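Local coordinates for protein putative oxidoreductase molybdopterin-binding subunit (PDB 4ZOH) that probably serves as the molybdopterin-binding subunit of an oxidoreductase of the xanthine dehydrogenase and aldehyde oxidase family, holding a pterin cytosine dinucleotide cofactor, at residues Tyr41-Ile46 with His322-Pro327; Val119-His122 with Ser127-Tyr130; Lys586-Val591 with Ile676-Thr681; Leu602-Ala607 with Ile651-Glu656. One frame throughout, in Å; residues are numbered along the deposited sequence.

Contact 1 (Tyr41-Ile46 with His322-Pro327); sequences YPHARI and HTNITP
Asn-324 carries this buried contact, its amide lying beside Pro-42 O and over the ring of His-43. The amide nitrogen ND2 of Asn-324 is 3.2 Å from Pro-42 O. ND2 of Asn-324 donates to Val-121 O and Thr-74 O, while OD1 of Asn-324 accepts from Val-108 N. The buried amide is thus gripped at both ends, which should fix its rotation. CG of Asn-324 stands anti to its carbonyl carbon (chi1 -68°), and this sends the amide across to 41-46. Both imidazole nitrogens of His-43 are hydrogen-bonded as well, ND1 to Asp-106 O and NE2 to the Glu-72 carboxylate.

The backbone at Asn-324 forms an inverse gamma turn, closed by a weak bond from Ile-325 N to Thr-323 O. The turn lies in the loop after strand 313-321, part of the molybdopterin cofactor-binding family region. Its partner belongs to the a/b hammerhead part, just before and at the start of strand 44-48, so the contact joins these two parts of the chain.

The remaining interactions are van der Waals packing. CB of Pro-42 meets CB of Asn-324 at 4.0 Å. ND2 of Asn-324 sits over one face of the His-43 ring, 3.7 Å from its CG. The ring and amide planes are 28° apart.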
loop_
_atom_site.group_PDB
_atom_site.type_symbol
_atom_site.label_atom_id
_atom_site.label_comp_id
_atom_site.label_asym_id
_atom_site.label_seq_id
_atom_site.Cartn_x
_atom_site.Cartn_y
_atom_site.Cartn_z
ATOM N N TYR A 41 36.945 5.977 -3.858
ATOM C CA TYR A 41 38.234 6.204 -3.167
ATOM C C TYR A 41 38.101 6.283 -1.665
ATOM O O TYR A 41 37.049 6.702 -1.156
ATOM C CB TYR A 41 38.885 7.512 -3.670
ATOM C CG TYR A 41 39.354 7.426 -5.112
ATOM C CD1 TYR A 41 40.430 6.596 -5.475
ATOM C CD2 TYR A 41 38.746 8.211 -6.133
ATOM C CE1 TYR A 41 40.861 6.537 -6.801
ATOM C CE2 TYR A 41 39.177 8.151 -7.462
ATOM C CZ TYR A 41 40.241 7.335 -7.777
ATOM O OH TYR A 41 40.682 7.236 -9.069
ATOM N N PRO A 42 39.162 5.859 -0.933
ATOM C CA PRO A 42 39.135 5.925 0.528
ATOM C C PRO A 42 39.103 7.325 1.110
ATOM O O PRO A 42 38.548 7.547 2.227
ATOM C CB PRO A 42 40.434 5.195 0.948
ATOM C CG PRO A 42 41.244 5.065 -0.314
ATOM C CD PRO A 42 40.296 5.057 -1.457
ATOM N N HIS A 43 39.726 8.269 0.406
ATOM C CA HIS A 43 39.819 9.678 0.885
ATOM C C HIS A 43 40.069 10.610 -0.291
ATOM O O HIS A 43 41.051 10.470 -1.022
ATOM C CB HIS A 43 40.909 9.885 1.930
ATOM C CG HIS A 43 40.736 11.127 2.764
ATOM N ND1 HIS A 43 41.718 11.608 3.623
ATOM C CD2 HIS A 43 39.701 11.992 2.862
ATOM C CE1 HIS A 43 41.268 12.677 4.259
ATOM N NE2 HIS A 43 40.042 12.934 3.812
ATOM N N ALA A 44 39.120 11.517 -0.518
ATOM C CA ALA A 44 39.126 12.371 -1.718
ATOM C C ALA A 44 38.286 13.592 -1.503
ATOM O O ALA A 44 37.277 13.571 -0.737
ATOM C CB ALA A 44 38.677 11.647 -2.976
ATOM N N ARG A 45 38.722 14.670 -2.164
ATOM C CA ARG A 45 37.817 15.805 -2.379
ATOM C C ARG A 45 36.974 15.502 -3.565
ATOM O O ARG A 45 37.425 14.829 -4.495
ATOM C CB ARG A 45 38.541 17.164 -2.475
ATOM C CG ARG A 45 38.786 17.614 -1.056
ATOM C CD ARG A 45 39.215 19.056 -0.969
ATOM N NE ARG A 45 39.697 19.327 0.379
ATOM C CZ ARG A 45 40.958 19.162 0.790
ATOM N NH1 ARG A 45 41.935 18.710 -0.036
ATOM N NH2 ARG A 45 41.230 19.454 2.066
ATOM N N ILE A 46 35.720 15.941 -3.490
ATOM C CA ILE A 46 34.753 15.637 -4.552
ATOM C C ILE A 46 33.979 16.852 -5.093
ATOM O O ILE A 46 33.607 17.740 -4.323
ATOM C CB ILE A 46 33.715 14.551 -4.084
ATOM C CG1 ILE A 46 33.195 14.856 -2.675
ATOM C CG2 ILE A 46 34.308 13.122 -4.217
ATOM C CD1 ILE A 46 31.740 14.421 -2.453
ATOM N N HIS A 322 39.389 6.316 14.262
ATOM C CA HIS A 322 38.913 6.341 12.842
ATOM C C HIS A 322 39.914 5.814 11.865
ATOM O O HIS A 322 41.118 5.941 12.099
ATOM C CB HIS A 322 38.582 7.789 12.415
ATOM C CG HIS A 322 37.502 8.399 13.236
ATOM N ND1 HIS A 322 36.207 7.920 13.207
ATOM C CD2 HIS A 322 37.522 9.386 14.155
ATOM C CE1 HIS A 322 35.462 8.633 14.042
ATOM N NE2 HIS A 322 36.228 9.540 14.621
ATOM N N THR A 323 39.437 5.248 10.761
ATOM C CA THR A 323 40.288 4.944 9.637
ATOM C C THR A 323 39.401 5.223 8.410
ATOM O O THR A 323 38.189 5.331 8.547
ATOM C CB THR A 323 40.822 3.430 9.637
ATOM O OG1 THR A 323 39.715 2.499 9.563
ATOM C CG2 THR A 323 41.649 3.103 10.884
ATOM N N ASN A 324 39.982 5.242 7.212
ATOM C CA ASN A 324 39.252 5.495 5.965
ATOM C C ASN A 324 38.481 4.309 5.423
ATOM O O ASN A 324 38.690 3.931 4.260
ATOM C CB ASN A 324 40.173 6.085 4.885
ATOM C CG ASN A 324 40.629 7.491 5.236
ATOM O OD1 ASN A 324 41.757 7.678 5.686
ATOM N ND2 ASN A 324 39.709 8.487 5.096
ATOM N N ILE A 325 37.584 3.735 6.269
ATOM C CA ILE A 325 36.704 2.637 5.831
ATOM C C ILE A 325 35.328 2.851 6.367
ATOM O O ILE A 325 35.049 3.722 7.304
ATOM C CB ILE A 325 37.237 1.220 6.250
ATOM C CG1 ILE A 325 37.229 1.087 7.781
ATOM C CG2 ILE A 325 38.604 0.948 5.646
ATOM C CD1 ILE A 325 37.714 -0.270 8.269
ATOM N N THR A 326 34.444 2.068 5.777
ATOM C CA THR A 326 33.047 2.029 6.192
ATOM C C THR A 326 32.921 2.220 7.715
ATOM O O THR A 326 33.515 1.454 8.492
ATOM C CB THR A 326 32.446 0.629 5.821
ATOM O OG1 THR A 326 32.768 0.340 4.471
ATOM C CG2 THR A 326 30.985 0.697 5.964
ATOM N N PRO A 327 32.120 3.187 8.185
ATOM C CA PRO A 327 32.034 3.223 9.639
ATOM C C PRO A 327 31.542 1.893 10.315
ATOM O O PRO A 327 30.584 1.284 9.842
ATOM C CB PRO A 327 30.983 4.330 9.877
ATOM C CG PRO A 327 31.042 5.170 8.640
ATOM C CD PRO A 327 31.165 4.126 7.584
#

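Contact 2 (Val119-His122 with Ser127-Tyr130); sequences VKVH and SNIY
Asn-128 turns its amide group toward the backbone of 119-122 and binds on both sides of Lys-120. ND2 of Asn-128 donates to Val-119 O at 2.7 Å, and that oxygen lies nearly in the plane of the amide. The donor is tilted 26° from the carbonyl plane of Val-119. OD1 of Asn-128 accepts from Val-121 N at 2.8 Å, with a fairly straight N-H...O angle of 164°. The two bonds hold the amide against rotation. ND2 gives a further bond to Ala-114 O.

The side chain thus pairs with the C=O before Lys-120 and the N-H after it, much as the peptide group of a neighbouring strand would. It ties the loop after helix 111-114 to the start of strand 129-138, an outermost strand of a mixed sheet. Next to it, Ser-127 forms an ST turn, its OG accepting from Ile-129 N at 3.0 Å. Ser-127 OG is also bonded to Asp-117.

Val-121 meets the amide with one branch: its CG2 lies 3.5 Å from OD1 of Asn-128. The Lys-120 chain bends (chi2 -86°) and lays its NZ alongside the backbone of Ser-127, 3.6 Å from Ser-127 N, as a packing contact. NZ makes a weak hydrogen bond to Ser-126 O.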
loop_
_atom_site.group_PDB
_atom_site.type_symbol
_atom_site.label_atom_id
_atom_site.label_comp_id
_atom_site.label_asym_id
_atom_site.label_seq_id
_atom_site.Cartn_x
_atom_site.Cartn_y
_atom_site.Cartn_z
ATOM N N VAL A 119 48.223 11.104 9.442
ATOM C CA VAL A 119 47.286 11.372 8.335
ATOM C C VAL A 119 45.852 11.428 8.884
ATOM O O VAL A 119 45.388 10.437 9.498
ATOM C CB VAL A 119 47.360 10.254 7.272
ATOM C CG1 VAL A 119 46.294 10.450 6.199
ATOM C CG2 VAL A 119 48.781 10.131 6.681
ATOM N N LYS A 120 45.139 12.538 8.667
ATOM C CA LYS A 120 43.798 12.676 9.249
ATOM C C LYS A 120 42.775 11.959 8.379
ATOM O O LYS A 120 42.847 12.000 7.138
ATOM C CB LYS A 120 43.362 14.126 9.379
ATOM C CG LYS A 120 44.284 15.001 10.174
ATOM C CD LYS A 120 43.979 14.943 11.648
ATOM C CE LYS A 120 45.053 15.720 12.387
ATOM N NZ LYS A 120 44.955 15.333 13.817
ATOM N N VAL A 121 41.841 11.244 8.996
ATOM C CA VAL A 121 40.820 10.507 8.186
ATOM C C VAL A 121 39.887 11.499 7.444
ATOM O O VAL A 121 39.508 11.310 6.275
ATOM C CB VAL A 121 40.012 9.510 9.048
ATOM C CG1 VAL A 121 38.872 8.899 8.210
ATOM C CG2 VAL A 121 40.963 8.401 9.512
ATOM N N HIS A 122 39.523 12.539 8.139
ATOM C CA HIS A 122 38.898 13.694 7.507
ATOM C C HIS A 122 39.734 14.975 7.807
ATOM O O HIS A 122 40.122 15.173 8.967
ATOM C CB HIS A 122 37.475 13.924 8.059
ATOM C CG HIS A 122 36.671 14.936 7.273
ATOM N ND1 HIS A 122 36.576 16.261 7.643
ATOM C CD2 HIS A 122 35.916 14.805 6.148
ATOM C CE1 HIS A 122 35.809 16.902 6.776
ATOM N NE2 HIS A 122 35.382 16.045 5.866
ATOM N N SER A 127 41.874 15.022 15.616
ATOM C CA SER A 127 42.463 13.714 15.958
ATOM C C SER A 127 41.628 12.552 15.375
ATOM O O SER A 127 40.400 12.527 15.487
ATOM C CB SER A 127 42.469 13.496 17.453
ATOM O OG SER A 127 43.202 12.314 17.732
ATOM N N ASN A 128 42.316 11.585 14.806
ATOM C CA ASN A 128 41.719 10.318 14.418
ATOM C C ASN A 128 41.194 9.534 15.639
ATOM O O ASN A 128 40.297 8.675 15.525
ATOM C CB ASN A 128 42.742 9.524 13.659
ATOM C CG ASN A 128 42.983 10.074 12.317
ATOM O OD1 ASN A 128 42.139 10.774 11.773
ATOM N ND2 ASN A 128 44.102 9.685 11.702
ATOM N N ILE A 129 41.714 9.859 16.812
ATOM C CA ILE A 129 41.313 9.172 18.023
ATOM C C ILE A 129 40.006 9.741 18.529
ATOM O O ILE A 129 39.953 10.845 19.094
ATOM C CB ILE A 129 42.345 9.333 19.151
ATOM C CG1 ILE A 129 43.757 8.814 18.747
ATOM C CG2 ILE A 129 41.783 8.818 20.482
ATOM C CD1 ILE A 129 44.817 9.117 19.837
ATOM N N TYR A 130 38.964 8.932 18.414
ATOM C CA TYR A 130 37.621 9.287 18.862
ATOM C C TYR A 130 37.418 9.103 20.353
ATOM O O TYR A 130 36.583 9.786 20.975
ATOM C CB TYR A 130 36.638 8.438 18.036
ATOM C CG TYR A 130 35.178 8.636 18.366
ATOM C CD1 TYR A 130 34.364 9.427 17.515
ATOM C CD2 TYR A 130 34.619 8.070 19.522
ATOM C CE1 TYR A 130 33.035 9.630 17.833
ATOM C CE2 TYR A 130 33.302 8.295 19.871
ATOM C CZ TYR A 130 32.507 9.048 19.001
ATOM O OH TYR A 130 31.160 9.230 19.298
#

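Contact 3 (Lys586-Val591 with Ile676-Thr681); sequences KKYVAV and IAATPT
Tyr-588 and Ala-678 meet where helix 673-688 packs on a mixed four-stranded sheet. The axes of 586-591 and 676-681 pass 10.5 Å apart, with their directions at 137°, and the gap is bridged largely by the tyrosine. CG of Tyr-588 lies anti to the backbone nitrogen (chi1 -169°), which carries the phenol from the strand to the helix. The OH of Tyr-588 comes 3.2 Å from Ala-678 CA. The methyl CB of Ala-678 lies 3.9 Å from CZ of Tyr-588, approaching the ring obliquely. CG2 of Thr-681 lies 4.1 Å from CE1 of Tyr-588.

The buried hydroxyl of Tyr-588 is hydrogen-bonded to ND1 of His-571, on strand 568-577 of the same sheet. The two rings meet nearly at right angles. A phenylalanine here would probably keep most of the ring packing but leave His-571 ND1 without this buried mate.

OG1 of Thr-681 donates to Ala-677 O at 2.8 Å, from above the carbonyl plane, and is also hydrogen-bonded to Ser-409 OG. Ala-677 O accepts from Thr-681 N too. Ile-611 of helix 600-619 touches both Tyr-588 and Ala-678. This is alpha/beta layer packing, a helix laid on a sheet, with a strand tyrosine filling the space against Ala-678 and Thr-681.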
loop_
_atom_site.group_PDB
_atom_site.type_symbol
_atom_site.label_atom_id
_atom_site.label_comp_id
_atom_site.label_asym_id
_atom_site.label_seq_id
_atom_site.Cartn_x
_atom_site.Cartn_y
_atom_site.Cartn_z
ATOM N N LYS A 586 32.368 -31.555 14.889
ATOM C CA LYS A 586 31.571 -32.787 15.129
ATOM C C LYS A 586 30.452 -32.619 16.058
ATOM O O LYS A 586 29.326 -33.164 15.843
ATOM C CB LYS A 586 32.473 -33.854 15.737
ATOM C CG LYS A 586 33.538 -34.333 14.769
ATOM C CD LYS A 586 32.992 -34.536 13.351
ATOM C CE LYS A 586 34.115 -34.644 12.366
ATOM N NZ LYS A 586 35.212 -33.809 12.932
ATOM N N LYS A 587 30.748 -31.921 17.155
ATOM C CA LYS A 587 29.774 -31.677 18.187
ATOM C C LYS A 587 30.009 -30.360 18.833
ATOM O O LYS A 587 31.147 -29.919 18.958
ATOM C CB LYS A 587 29.859 -32.715 19.307
ATOM C CG LYS A 587 29.274 -34.094 18.975
ATOM C CD LYS A 587 28.962 -34.945 20.208
ATOM C CE LYS A 587 29.104 -36.470 20.008
ATOM N NZ LYS A 587 29.518 -36.938 18.645
ATOM N N TYR A 588 28.921 -29.776 19.304
ATOM C CA TYR A 588 28.980 -28.547 20.013
ATOM C C TYR A 588 27.975 -28.707 21.111
ATOM O O TYR A 588 26.839 -29.068 20.845
ATOM C CB TYR A 588 28.613 -27.374 19.047
ATOM C CG TYR A 588 28.905 -25.980 19.633
ATOM C CD1 TYR A 588 30.043 -25.204 19.226
ATOM C CD2 TYR A 588 28.051 -25.463 20.598
ATOM C CE1 TYR A 588 30.272 -23.921 19.801
ATOM C CE2 TYR A 588 28.288 -24.224 21.168
ATOM C CZ TYR A 588 29.372 -23.455 20.756
ATOM O OH TYR A 588 29.467 -22.262 21.435
ATOM N N VAL A 589 28.384 -28.391 22.340
ATOM C CA VAL A 589 27.461 -28.347 23.453
ATOM C C VAL A 589 27.410 -26.937 24.071
ATOM O O VAL A 589 28.442 -26.380 24.330
ATOM C CB VAL A 589 27.890 -29.400 24.536
ATOM C CG1 VAL A 589 27.024 -29.309 25.794
ATOM C CG2 VAL A 589 27.884 -30.833 23.933
ATOM N N ALA A 590 26.215 -26.429 24.367
ATOM C CA ALA A 590 26.061 -25.123 25.025
ATOM C C ALA A 590 25.343 -25.403 26.304
ATOM O O ALA A 590 24.254 -26.049 26.320
ATOM C CB ALA A 590 25.206 -24.156 24.176
ATOM N N VAL A 591 25.909 -24.895 27.396
ATOM C CA VAL A 591 25.128 -24.907 28.637
ATOM C C VAL A 591 24.940 -23.477 29.068
ATOM O O VAL A 591 25.920 -22.854 29.433
ATOM C CB VAL A 591 25.821 -25.769 29.741
ATOM C CG1 VAL A 591 24.976 -25.705 31.019
ATOM C CG2 VAL A 591 25.928 -27.220 29.273
ATOM N N ILE A 676 28.661 -14.802 21.304
ATOM C CA ILE A 676 29.749 -14.464 22.230
ATOM C C ILE A 676 30.598 -15.754 22.522
ATOM O O ILE A 676 31.798 -15.763 22.305
ATOM C CB ILE A 676 29.205 -13.895 23.523
ATOM C CG1 ILE A 676 28.523 -12.535 23.282
ATOM C CG2 ILE A 676 30.273 -13.883 24.679
ATOM C CD1 ILE A 676 27.702 -12.095 24.476
ATOM N N ALA A 677 29.932 -16.838 22.961
ATOM C CA ALA A 677 30.614 -18.099 23.324
ATOM C C ALA A 677 31.274 -18.859 22.223
ATOM O O ALA A 677 32.322 -19.410 22.455
ATOM C CB ALA A 677 29.700 -19.016 24.150
ATOM N N ALA A 678 30.714 -18.892 21.011
ATOM C CA ALA A 678 31.163 -19.891 20.017
ATOM C C ALA A 678 32.530 -19.636 19.446
ATOM O O ALA A 678 33.300 -20.604 19.167
ATOM C CB ALA A 678 30.115 -20.117 18.888
ATOM N N THR A 679 32.854 -18.339 19.248
ATOM C CA THR A 679 34.131 -17.994 18.638
ATOM C C THR A 679 35.323 -18.519 19.428
ATOM O O THR A 679 36.128 -19.283 18.895
ATOM C CB THR A 679 34.243 -16.454 18.398
ATOM O OG1 THR A 679 33.132 -16.073 17.596
ATOM C CG2 THR A 679 35.465 -16.098 17.583
ATOM N N PRO A 680 35.489 -18.105 20.671
ATOM C CA PRO A 680 36.671 -18.691 21.344
ATOM C C PRO A 680 36.500 -20.243 21.629
ATOM O O PRO A 680 37.507 -20.944 21.742
ATOM C CB PRO A 680 36.637 -18.017 22.726
ATOM C CG PRO A 680 35.219 -17.682 22.973
ATOM C CD PRO A 680 34.707 -17.226 21.585
ATOM N N THR A 681 35.259 -20.723 21.824
ATOM C CA THR A 681 35.059 -22.205 21.951
ATOM C C THR A 681 35.713 -22.923 20.802
ATOM O O THR A 681 36.558 -23.827 21.002
ATOM C CB THR A 681 33.587 -22.616 22.033
ATOM O OG1 THR A 681 33.042 -21.998 23.192
ATOM C CG2 THR A 681 33.460 -24.201 22.292
#

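Contact 4 (Leu602-Ala607 with Ile651-Glu656); sequences LAEGQA and IDWYYE. With MCN (pterin cytosine dinucleotide), chain D.
Helix 602-607 crosses strand 651-655 with axes 9.1 Å apart and directions at 127°, with the CA atoms of Glu-604 and Trp-653 the nearest pair across the contact. With CG anti to the backbone nitrogen (chi1 179°), the indole of Trp-653 leaves the strand toward the helix and lies with one face on it, over CA of Glu-604 and CB of Ala-607. Three helix residues meet it at different points. CB of Ala-607 is 3.4 Å from CD1 of Trp-653. CB of Glu-604 is 3.4 Å from CE3 of Trp-653. At the far end, CB of Ala-603 is 3.8 Å from CH2 of Trp-653. The ring is also pinned by its NE1, which is hydrogen-bonded to OD2 of Asp-592. An alanine in place of Trp-653 would probably open a gap over these helix residues and leave Asp-592 without its indole mate.

Glu-604 has an extended chain, and its carboxylate works through water. One water donates to OE2 of Glu-604 (2.7 Å) and to Ile-651 O, and accepts from Trp-653 N (3.0 Å), so it links helix to strand.

The helix serves the cofactor with another side. NE2 of Gln-606 donates to N8' of the pterin cytosine dinucleotide at 2.8 Å. CB of Leu-602 lies 3.3 Å from the cofactor's O3'. A helix packed on a sheet by one side and lining the dinucleotide by another forms a wall of the molybdopterin cofactor pocket.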
loop_
_atom_site.group_PDB
_atom_site.type_symbol
_atom_site.label_atom_id
_atom_site.label_comp_id
_atom_site.label_asym_id
_atom_site.label_seq_id
_atom_site.Cartn_x
_atom_site.Cartn_y
_atom_site.Cartn_z
ATOM N N LEU A 602 12.403 -21.316 21.119
ATOM C CA LEU A 602 12.847 -20.000 20.549
ATOM C C LEU A 602 14.168 -19.625 21.171
ATOM O O LEU A 602 15.076 -19.207 20.455
ATOM C CB LEU A 602 11.767 -18.942 20.881
ATOM C CG LEU A 602 10.802 -18.830 19.688
ATOM C CD1 LEU A 602 10.245 -20.184 19.244
ATOM C CD2 LEU A 602 9.716 -17.882 20.143
ATOM N N ALA A 603 14.324 -19.915 22.483
ATOM C CA ALA A 603 15.617 -19.660 23.125
ATOM C C ALA A 603 16.726 -20.481 22.512
ATOM O O ALA A 603 17.774 -19.958 22.122
ATOM C CB ALA A 603 15.529 -19.799 24.635
ATOM N N GLU A 604 16.464 -21.742 22.267
ATOM C CA GLU A 604 17.465 -22.641 21.619
ATOM C C GLU A 604 17.691 -22.189 20.190
ATOM O O GLU A 604 18.837 -22.223 19.639
ATOM C CB GLU A 604 16.884 -24.098 21.556
ATOM C CG GLU A 604 17.811 -25.022 20.758
ATOM C CD GLU A 604 17.332 -26.508 20.748
ATOM O OE1 GLU A 604 16.377 -26.796 21.492
ATOM O OE2 GLU A 604 17.917 -27.383 20.051
ATOM N N GLY A 605 16.589 -21.785 19.557
ATOM C CA GLY A 605 16.700 -21.260 18.187
ATOM C C GLY A 605 17.696 -20.056 18.155
ATOM O O GLY A 605 18.540 -19.986 17.321
ATOM N N GLN A 606 17.611 -19.169 19.130
ATOM C CA GLN A 606 18.590 -18.015 19.271
ATOM C C GLN A 606 20.014 -18.491 19.569
ATOM O O GLN A 606 20.984 -18.010 18.966
ATOM C CB GLN A 606 18.116 -17.089 20.406
ATOM C CG GLN A 606 16.888 -16.301 19.998
ATOM C CD GLN A 606 17.157 -15.548 18.696
ATOM O OE1 GLN A 606 16.495 -15.785 17.662
ATOM N NE2 GLN A 606 18.173 -14.698 18.703
ATOM N N ALA A 607 20.140 -19.452 20.515
ATOM C CA ALA A 607 21.454 -20.035 20.831
ATOM C C ALA A 607 22.097 -20.588 19.581
ATOM O O ALA A 607 23.241 -20.268 19.266
ATOM C CB ALA A 607 21.362 -21.115 21.935
ATOM N N ILE A 651 24.242 -29.683 17.452
ATOM C CA ILE A 651 24.446 -28.711 18.489
ATOM C C ILE A 651 23.427 -29.055 19.534
ATOM O O ILE A 651 22.218 -29.005 19.265
ATOM C CB ILE A 651 24.126 -27.269 17.975
ATOM C CG1 ILE A 651 25.090 -26.852 16.863
ATOM C CG2 ILE A 651 24.169 -26.268 19.123
ATOM C CD1 ILE A 651 24.820 -25.476 16.270
ATOM N N ASP A 652 23.885 -29.405 20.733
ATOM C CA ASP A 652 22.953 -29.646 21.835
ATOM C C ASP A 652 22.941 -28.429 22.737
ATOM O O ASP A 652 23.988 -27.984 23.212
ATOM C CB ASP A 652 23.413 -30.869 22.664
ATOM C CG ASP A 652 23.387 -32.178 21.856
ATOM O OD1 ASP A 652 22.562 -32.319 20.959
ATOM O OD2 ASP A 652 24.228 -33.053 22.121
ATOM N N TRP A 653 21.749 -27.938 23.014
ATOM C CA TRP A 653 21.579 -26.816 23.857
ATOM C C TRP A 653 20.889 -27.222 25.150
ATOM O O TRP A 653 19.825 -27.844 25.131
ATOM C CB TRP A 653 20.762 -25.733 23.108
ATOM C CG TRP A 653 20.531 -24.507 23.985
ATOM C CD1 TRP A 653 21.473 -23.530 24.316
ATOM C CD2 TRP A 653 19.317 -24.122 24.631
ATOM N NE1 TRP A 653 20.894 -22.572 25.107
ATOM C CE2 TRP A 653 19.583 -22.908 25.333
ATOM C CE3 TRP A 653 18.019 -24.677 24.691
ATOM C CZ2 TRP A 653 18.614 -22.249 26.058
ATOM C CZ3 TRP A 653 17.076 -24.047 25.434
ATOM C CH2 TRP A 653 17.361 -22.828 26.125
ATOM N N TYR A 654 21.503 -26.850 26.268
ATOM C CA TYR A 654 20.895 -27.019 27.606
ATOM C C TYR A 654 20.817 -25.708 28.442
ATOM O O TYR A 654 21.673 -24.826 28.353
ATOM C CB TYR A 654 21.658 -28.075 28.435
ATOM C CG TYR A 654 21.915 -29.357 27.687
ATOM C CD1 TYR A 654 20.934 -30.393 27.666
ATOM C CD2 TYR A 654 23.132 -29.559 27.025
ATOM C CE1 TYR A 654 21.206 -31.627 26.996
ATOM C CE2 TYR A 654 23.403 -30.749 26.347
ATOM C CZ TYR A 654 22.428 -31.786 26.340
ATOM O OH TYR A 654 22.686 -32.936 25.641
ATOM N N TYR A 655 19.795 -25.582 29.259
ATOM C CA TYR A 655 19.787 -24.438 30.138
ATOM C C TYR A 655 19.636 -24.861 31.586
ATOM O O TYR A 655 19.126 -25.942 31.823
ATOM C CB TYR A 655 18.713 -23.463 29.741
ATOM C CG TYR A 655 17.294 -23.971 29.850
ATOM C CD1 TYR A 655 16.485 -23.619 30.941
ATOM C CD2 TYR A 655 16.737 -24.774 28.824
ATOM C CE1 TYR A 655 15.161 -24.060 31.008
ATOM C CE2 TYR A 655 15.434 -25.232 28.880
ATOM C CZ TYR A 655 14.656 -24.893 29.967
ATOM O OH TYR A 655 13.356 -25.347 29.980
ATOM N N GLU A 656 20.114 -24.019 32.510
ATOM C CA GLU A 656 19.875 -24.190 33.960
ATOM C C GLU A 656 19.380 -22.871 34.468
ATOM O O GLU A 656 19.885 -21.835 34.033
ATOM C CB GLU A 656 21.159 -24.571 34.707
ATOM C CG GLU A 656 21.909 -25.778 34.126
ATOM C CD GLU A 656 21.287 -27.149 34.501
ATOM O OE1 GLU A 656 20.638 -27.269 35.571
ATOM O OE2 GLU A 656 21.468 -28.124 33.724
HETATM N N1 MCN D . 14.062 -16.106 25.117
HETATM C C2 MCN D . 13.389 -16.836 26.082
HETATM N N3 MCN D . 13.801 -16.846 27.388
HETATM C C4 MCN D . 14.930 -16.108 27.727
HETATM C C5 MCN D . 15.620 -15.371 26.766
HETATM C C6 MCN D . 15.171 -15.345 25.445
HETATM O O2 MCN D . 12.382 -17.506 25.832
HETATM N N4 MCN D . 15.312 -16.128 28.986
HETATM C "C1'" MCN D . 13.531 -16.137 23.753
HETATM C C2D MCN D . 12.565 -14.966 23.554
HETATM O "O2'" MCN D . 11.235 -15.306 23.805
HETATM C "C3'" MCN D . 12.680 -14.698 22.077
HETATM C C4D MCN D . 14.145 -14.764 21.942
HETATM O O4D MCN D . 14.551 -15.910 22.809
HETATM O "O3'" MCN D . 12.082 -15.667 21.289
HETATM C "C5'" MCN D . 14.370 -13.366 22.485
HETATM O "O5'" MCN D . 15.625 -13.161 22.792
HETATM P PA MCN D . 16.128 -11.880 23.656
HETATM O O1A MCN D . 15.162 -11.097 24.399
HETATM O O2A MCN D . 17.280 -12.561 24.341
HETATM O O3A MCN D . 16.815 -11.070 22.345
HETATM P PB MCN D . 15.941 -10.087 21.410
HETATM O O1B MCN D . 15.977 -8.706 22.045
HETATM O O2B MCN D . 14.606 -10.567 21.043
HETATM O O3B MCN D . 16.803 -10.154 20.148
HETATM C C10 MCN D . 17.914 -9.256 19.876
HETATM C "C9'" MCN D . 19.137 -10.035 19.458
HETATM C "C8'" MCN D . 20.179 -9.202 18.927
HETATM S "S8'" MCN D . 20.789 -7.848 19.866
HETATM C "C7'" MCN D . 20.818 -9.487 17.758
HETATM S "S7'" MCN D . 22.210 -8.552 17.151
HETATM C "C6'" MCN D . 20.502 -10.665 16.973
HETATM C C7 MCN D . 19.728 -11.707 17.846
HETATM O "O9'" MCN D . 18.698 -11.000 18.507
HETATM N "N5'" MCN D . 19.816 -10.358 15.719
HETATM C C4A MCN D . 18.913 -11.241 15.093
HETATM N "N8'" MCN D . 19.116 -12.756 16.974
HETATM C C4B MCN D . 18.601 -12.469 15.744
HETATM N "N1'" MCN D . 17.793 -13.378 15.194
HETATM C "C2'" MCN D . 17.221 -13.110 14.022
HETATM N "N2'" MCN D . 16.413 -14.017 13.515
HETATM N "N3'" MCN D . 17.477 -11.903 13.291
HETATM C "C4'" MCN D . 18.364 -10.939 13.823
HETATM O "O4'" MCN D . 18.609 -9.877 13.179
HETATM O O HOH W 1 20.004 -28.842 20.800
#

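How the contacts relate
From the N terminus, 41-46 opens contact 1, which closes only at 322-327. Contact 2 falls within that span, as a short local closure leading into strand 129-138. The two touch: His-322 N probably bonds to Asn-128 O, and Val-121 O meets side chains of contact 1. Together they tie the hammerhead part to the first molybdopterin-binding region. Contact 3 opens much later, at 586-591. Contact 4 opens and closes before contact 3 ends at 676-681. Strands 583-593 and 651-655 are sheet neighbours, so this pair also touches. Two helices pack on one sheet, and helix 600-619 also lines the cofactor. Contacts 1 and 4 have centres about 41 Å apart, on opposite sides of the chain's centre.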